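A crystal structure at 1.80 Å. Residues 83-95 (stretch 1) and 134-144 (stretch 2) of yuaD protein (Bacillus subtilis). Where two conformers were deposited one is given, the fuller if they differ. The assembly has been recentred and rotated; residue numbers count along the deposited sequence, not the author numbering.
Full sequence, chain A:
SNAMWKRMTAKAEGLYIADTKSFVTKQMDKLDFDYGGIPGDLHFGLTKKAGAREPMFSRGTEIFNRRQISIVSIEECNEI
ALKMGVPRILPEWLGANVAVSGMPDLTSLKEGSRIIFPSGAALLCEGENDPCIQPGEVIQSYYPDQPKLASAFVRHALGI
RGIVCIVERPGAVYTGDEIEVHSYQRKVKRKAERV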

# COMPACT_ATOMS: atom_id res chain seq x y z
N LYS A 83 -11.05 27.73 0.50
CA LYS A 83 -12.26 27.20 -0.11
C LYS A 83 -13.44 27.19 0.87
O LYS A 83 -14.59 27.34 0.46
CB LYS A 83 -12.00 25.79 -0.65
CG LYS A 83 -10.97 25.76 -1.77
CD LYS A 83 -10.60 24.34 -2.20
CE LYS A 83 -11.76 23.61 -2.84
NZ LYS A 83 -11.40 22.20 -3.20
N MSE A 84 -13.16 27.04 2.16
CA MSE A 84 -14.21 27.03 3.16
C MSE A 84 -14.56 28.43 3.67
O MSE A 84 -15.57 28.62 4.35
CB MSE A 84 -13.81 26.16 4.34
CG MSE A 84 -13.75 24.67 4.02
SE MSE A 84 -13.26 23.69 5.58
CE MSE A 84 -14.94 23.83 6.55
N GLY A 85 -13.71 29.40 3.35
CA GLY A 85 -13.96 30.75 3.80
C GLY A 85 -13.60 30.98 5.26
O GLY A 85 -14.19 31.85 5.91
N VAL A 86 -12.66 30.21 5.79
CA VAL A 86 -12.23 30.37 7.17
C VAL A 86 -10.76 30.81 7.20
O VAL A 86 -9.99 30.48 6.30
CB VAL A 86 -12.40 29.07 7.99
CG1 VAL A 86 -13.87 28.69 8.08
CG2 VAL A 86 -11.58 27.95 7.37
N PRO A 87 -10.36 31.55 8.25
CA PRO A 87 -8.99 32.05 8.40
C PRO A 87 -7.88 31.00 8.46
O PRO A 87 -6.78 31.24 7.96
CB PRO A 87 -9.07 32.88 9.68
CG PRO A 87 -10.11 32.18 10.46
CD PRO A 87 -11.17 31.89 9.43
N ARG A 88 -8.16 29.85 9.05
CA ARG A 88 -7.13 28.82 9.14
C ARG A 88 -7.66 27.43 9.45
O ARG A 88 -8.74 27.26 10.03
CB ARG A 88 -6.10 29.21 10.20
CG ARG A 88 -6.68 29.43 11.58
CD ARG A 88 -5.60 29.68 12.62
NE ARG A 88 -6.18 29.94 13.94
CZ ARG A 88 -5.47 30.11 15.05
NH1 ARG A 88 -4.15 30.03 15.02
NH2 ARG A 88 -6.08 30.35 16.20
N ILE A 89 -6.88 26.42 9.06
CA ILE A 89 -7.20 25.02 9.30
C ILE A 89 -5.93 24.41 9.91
O ILE A 89 -4.91 24.33 9.24
CB ILE A 89 -7.52 24.28 7.98
CG1 ILE A 89 -8.83 24.80 7.39
CG2 ILE A 89 -7.62 22.79 8.23
CD1 ILE A 89 -10.05 24.52 8.24
N LEU A 90 -6.01 24.00 11.17
CA LEU A 90 -4.85 23.42 11.84
C LEU A 90 -4.75 21.92 11.63
O LEU A 90 -5.75 21.20 11.67
CB LEU A 90 -4.91 23.71 13.34
CG LEU A 90 -4.97 25.19 13.74
CD1 LEU A 90 -4.97 25.30 15.26
CD2 LEU A 90 -3.78 25.93 13.15
N PRO A 91 -3.52 21.41 11.39
CA PRO A 91 -3.33 19.98 11.18
C PRO A 91 -3.94 19.14 12.30
O PRO A 91 -4.46 18.05 12.07
CB PRO A 91 -1.81 19.84 11.10
CG PRO A 91 -1.40 21.13 10.45
CD PRO A 91 -2.25 22.14 11.19
N GLU A 92 -3.88 19.67 13.53
CA GLU A 92 -4.42 18.98 14.70
C GLU A 92 -5.90 18.64 14.55
O GLU A 92 -6.35 17.56 14.94
CB GLU A 92 -4.24 19.83 15.96
CG GLU A 92 -2.79 20.09 16.34
CD GLU A 92 -2.29 21.45 15.88
OE1 GLU A 92 -2.49 21.80 14.70
OE2 GLU A 92 -1.68 22.17 16.71
N TRP A 93 -6.65 19.59 14.00
CA TRP A 93 -8.08 19.40 13.81
C TRP A 93 -8.38 18.25 12.85
O TRP A 93 -9.44 17.63 12.93
CB TRP A 93 -8.71 20.68 13.26
CG TRP A 93 -8.48 21.89 14.10
CD1 TRP A 93 -8.02 21.93 15.39
CD2 TRP A 93 -8.72 23.25 13.72
NE1 TRP A 93 -7.97 23.24 15.83
CE2 TRP A 93 -8.39 24.06 14.82
CE3 TRP A 93 -9.19 23.86 12.55
CZ2 TRP A 93 -8.51 25.45 14.79
CZ3 TRP A 93 -9.31 25.24 12.51
CH2 TRP A 93 -8.97 26.02 13.63
N LEU A 94 -7.44 17.99 11.95
CA LEU A 94 -7.62 16.92 10.97
C LEU A 94 -7.00 15.61 11.46
O LEU A 94 -6.99 14.61 10.74
CB LEU A 94 -6.99 17.32 9.63
CG LEU A 94 -7.48 18.64 9.02
CD1 LEU A 94 -6.72 18.92 7.73
CD2 LEU A 94 -8.97 18.56 8.75
N GLY A 95 -6.50 15.63 12.69
CA GLY A 95 -5.89 14.44 13.27
C GLY A 95 -4.59 14.02 12.60
O GLY A 95 -4.23 12.84 12.61
N GLN A 134 -16.45 13.94 10.45
CA GLN A 134 -15.91 14.24 11.78
C GLN A 134 -15.01 15.47 11.85
O GLN A 134 -15.29 16.40 12.61
CB GLN A 134 -15.18 13.01 12.34
CG GLN A 134 -16.06 11.78 12.50
CD GLN A 134 -17.24 12.02 13.42
OE1 GLN A 134 -18.07 12.90 13.17
NE2 GLN A 134 -17.34 11.23 14.48
N PRO A 135 -13.91 15.50 11.07
CA PRO A 135 -13.03 16.68 11.12
C PRO A 135 -13.80 17.94 10.74
O PRO A 135 -13.50 19.03 11.24
CB PRO A 135 -11.94 16.34 10.10
CG PRO A 135 -11.89 14.84 10.16
CD PRO A 135 -13.35 14.46 10.18
N GLY A 136 -14.77 17.79 9.85
CA GLY A 136 -15.57 18.93 9.44
C GLY A 136 -16.34 19.50 10.61
O GLY A 136 -16.48 20.72 10.75
N GLU A 137 -16.85 18.62 11.47
CA GLU A 137 -17.61 19.04 12.64
C GLU A 137 -16.68 19.71 13.65
O GLU A 137 -17.10 20.58 14.41
CB GLU A 137 -18.32 17.83 13.24
CG GLU A 137 -19.23 17.16 12.23
CD GLU A 137 -19.99 15.98 12.80
OE1 GLU A 137 -19.34 15.03 13.28
OE2 GLU A 137 -21.24 16.01 12.75
N VAL A 138 -15.41 19.30 13.65
CA VAL A 138 -14.42 19.89 14.54
C VAL A 138 -14.15 21.31 14.05
O VAL A 138 -14.12 22.26 14.84
CB VAL A 138 -13.09 19.09 14.51
CG1 VAL A 138 -12.01 19.83 15.29
CG2 VAL A 138 -13.31 17.71 15.11
N ILE A 139 -13.95 21.46 12.75
CA ILE A 139 -13.69 22.78 12.18
C ILE A 139 -14.87 23.69 12.47
O ILE A 139 -14.71 24.88 12.77
CB ILE A 139 -13.46 22.69 10.66
CG1 ILE A 139 -12.17 21.90 10.38
CG2 ILE A 139 -13.36 24.08 10.06
CD1 ILE A 139 -11.94 21.54 8.91
N GLN A 140 -16.07 23.13 12.39
CA GLN A 140 -17.29 23.89 12.65
C GLN A 140 -17.27 24.47 14.06
O GLN A 140 -17.65 25.63 14.26
CB GLN A 140 -18.52 23.00 12.48
CG GLN A 140 -19.83 23.71 12.83
CD GLN A 140 -20.23 24.75 11.81
OE1 GLN A 140 -20.82 24.42 10.78
NE2 GLN A 140 -19.89 26.00 12.06
N SER A 141 -16.81 23.69 15.03
CA SER A 141 -16.78 24.15 16.42
C SER A 141 -15.86 25.35 16.64
O SER A 141 -16.03 26.08 17.62
CB SER A 141 -16.41 23.00 17.37
OG SER A 141 -15.05 22.60 17.22
N TYR A 142 -14.90 25.55 15.75
CA TYR A 142 -13.98 26.68 15.88
C TYR A 142 -14.53 27.93 15.18
O TYR A 142 -14.03 29.03 15.38
CB TYR A 142 -12.60 26.32 15.32
CG TYR A 142 -11.82 25.41 16.23
CD1 TYR A 142 -11.18 25.92 17.37
CD2 TYR A 142 -11.77 24.04 16.01
CE1 TYR A 142 -10.51 25.08 18.25
CE2 TYR A 142 -11.11 23.19 16.89
CZ TYR A 142 -10.48 23.71 18.00
OH TYR A 142 -9.84 22.87 18.88
N TYR A 143 -15.55 27.73 14.36
CA TYR A 143 -16.19 28.83 13.64
C TYR A 143 -17.69 28.61 13.68
O TYR A 143 -18.36 28.55 12.64
CB TYR A 143 -15.70 28.85 12.19
CG TYR A 143 -14.20 28.94 12.05
CD1 TYR A 143 -13.50 30.07 12.48
CD2 TYR A 143 -13.47 27.91 11.45
CE1 TYR A 143 -12.13 30.17 12.32
CE2 TYR A 143 -12.09 28.00 11.29
CZ TYR A 143 -11.42 29.14 11.72
OH TYR A 143 -10.06 29.25 11.54
N PRO A 144 -18.26 28.50 14.90
CA PRO A 144 -19.70 28.27 15.10
C PRO A 144 -20.62 29.32 14.48
O PRO A 144 -21.80 29.05 14.28
CB PRO A 144 -19.82 28.21 16.62
CG PRO A 144 -18.77 29.16 17.07
CD PRO A 144 -17.60 28.79 16.18
O HOH W 1 -8.95 30.28 13.96
O HOH W 2 -6.86 23.93 18.58

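At the apolar centre of this contact lies Ile-139, a helix residue whose CA-to-CB bond runs sideways but whose side chain, with chi1 m and chi2 t, reaches across to the other stretch. Its CD1 sits 3.6 Å from CD1 of Ile-89 and 4.2 Å from CD2 of Leu-94, while its CG2 lies 3.9 Å from CE of Met-84, a selenomethionine in this crystal. Both branches of one isoleucine are thus used, and a single helical position gathers Met-84 from the end of a helix and Ile-89, Trp-93 and Leu-94 from the segment that follows.

The backbones differ in kind. Stretch 2 is already helical at Gln-134, and the helix runs on toward its tyrosines, whereas stretch 1 leaves its helix at Gly-85, where a positive phi and a Schellman motif end the last turn, and then runs mostly without regular structure. The two backbones come closest near Leu-94 and Pro-135, with their CA atoms 5.4 Å apart; at the other end, the CA atoms of Val-86 and Tyr-143 stand 7.7 Å apart, leaving room for a ring. At the close end, CD2 of Leu-94 packs 3.9 Å from CB of Pro-135.

Trp-93 gives up more surface to the contact than any other residue. Its backbone is steadied by a hydrogen bond from Trp-93 N to Leu-90 O (3.0 Å), and its CA-to-CB bond points toward the other stretch. CB of Trp-93 meets CG1 of Val-138 at 4.0 Å, and CE3 of Trp-93 meets CG1 of Ile-139 at 4.2 Å. Over one face of the indole lies Tyr-142 in an offset stack: the five-membered ring and the phenol have centroids 4.0 Å apart and planes only 13° from parallel. The indole NH still finds a partner, since water 2 accepts from Trp-93 NE1 at 3.0 Å and also bonds Tyr-142 OH at 3.2 Å.

Tyr-143 carries the contact from apolar to polar. CB of Val-86 sits over one face of its ring, 3.9 Å from the ring centroid, in a CH-pi contact, and CG of Pro-87 comes within 3.4 Å of Tyr-143 CE1. At the tip, Tyr-143 OH donates to Arg-88 O at 2.8 Å, a direct hydrogen bond across the stretches, satisfying a carbonyl in a segment without regular structure. Water 1 extends the link, donating to Tyr-143 OH at 2.9 Å and accepting from Arg-88 NE at 2.8 Å. The rule: aliphatic groups and the Trp-93 indole share the middle, and the polar atoms of the aromatic rings meet backbone or water.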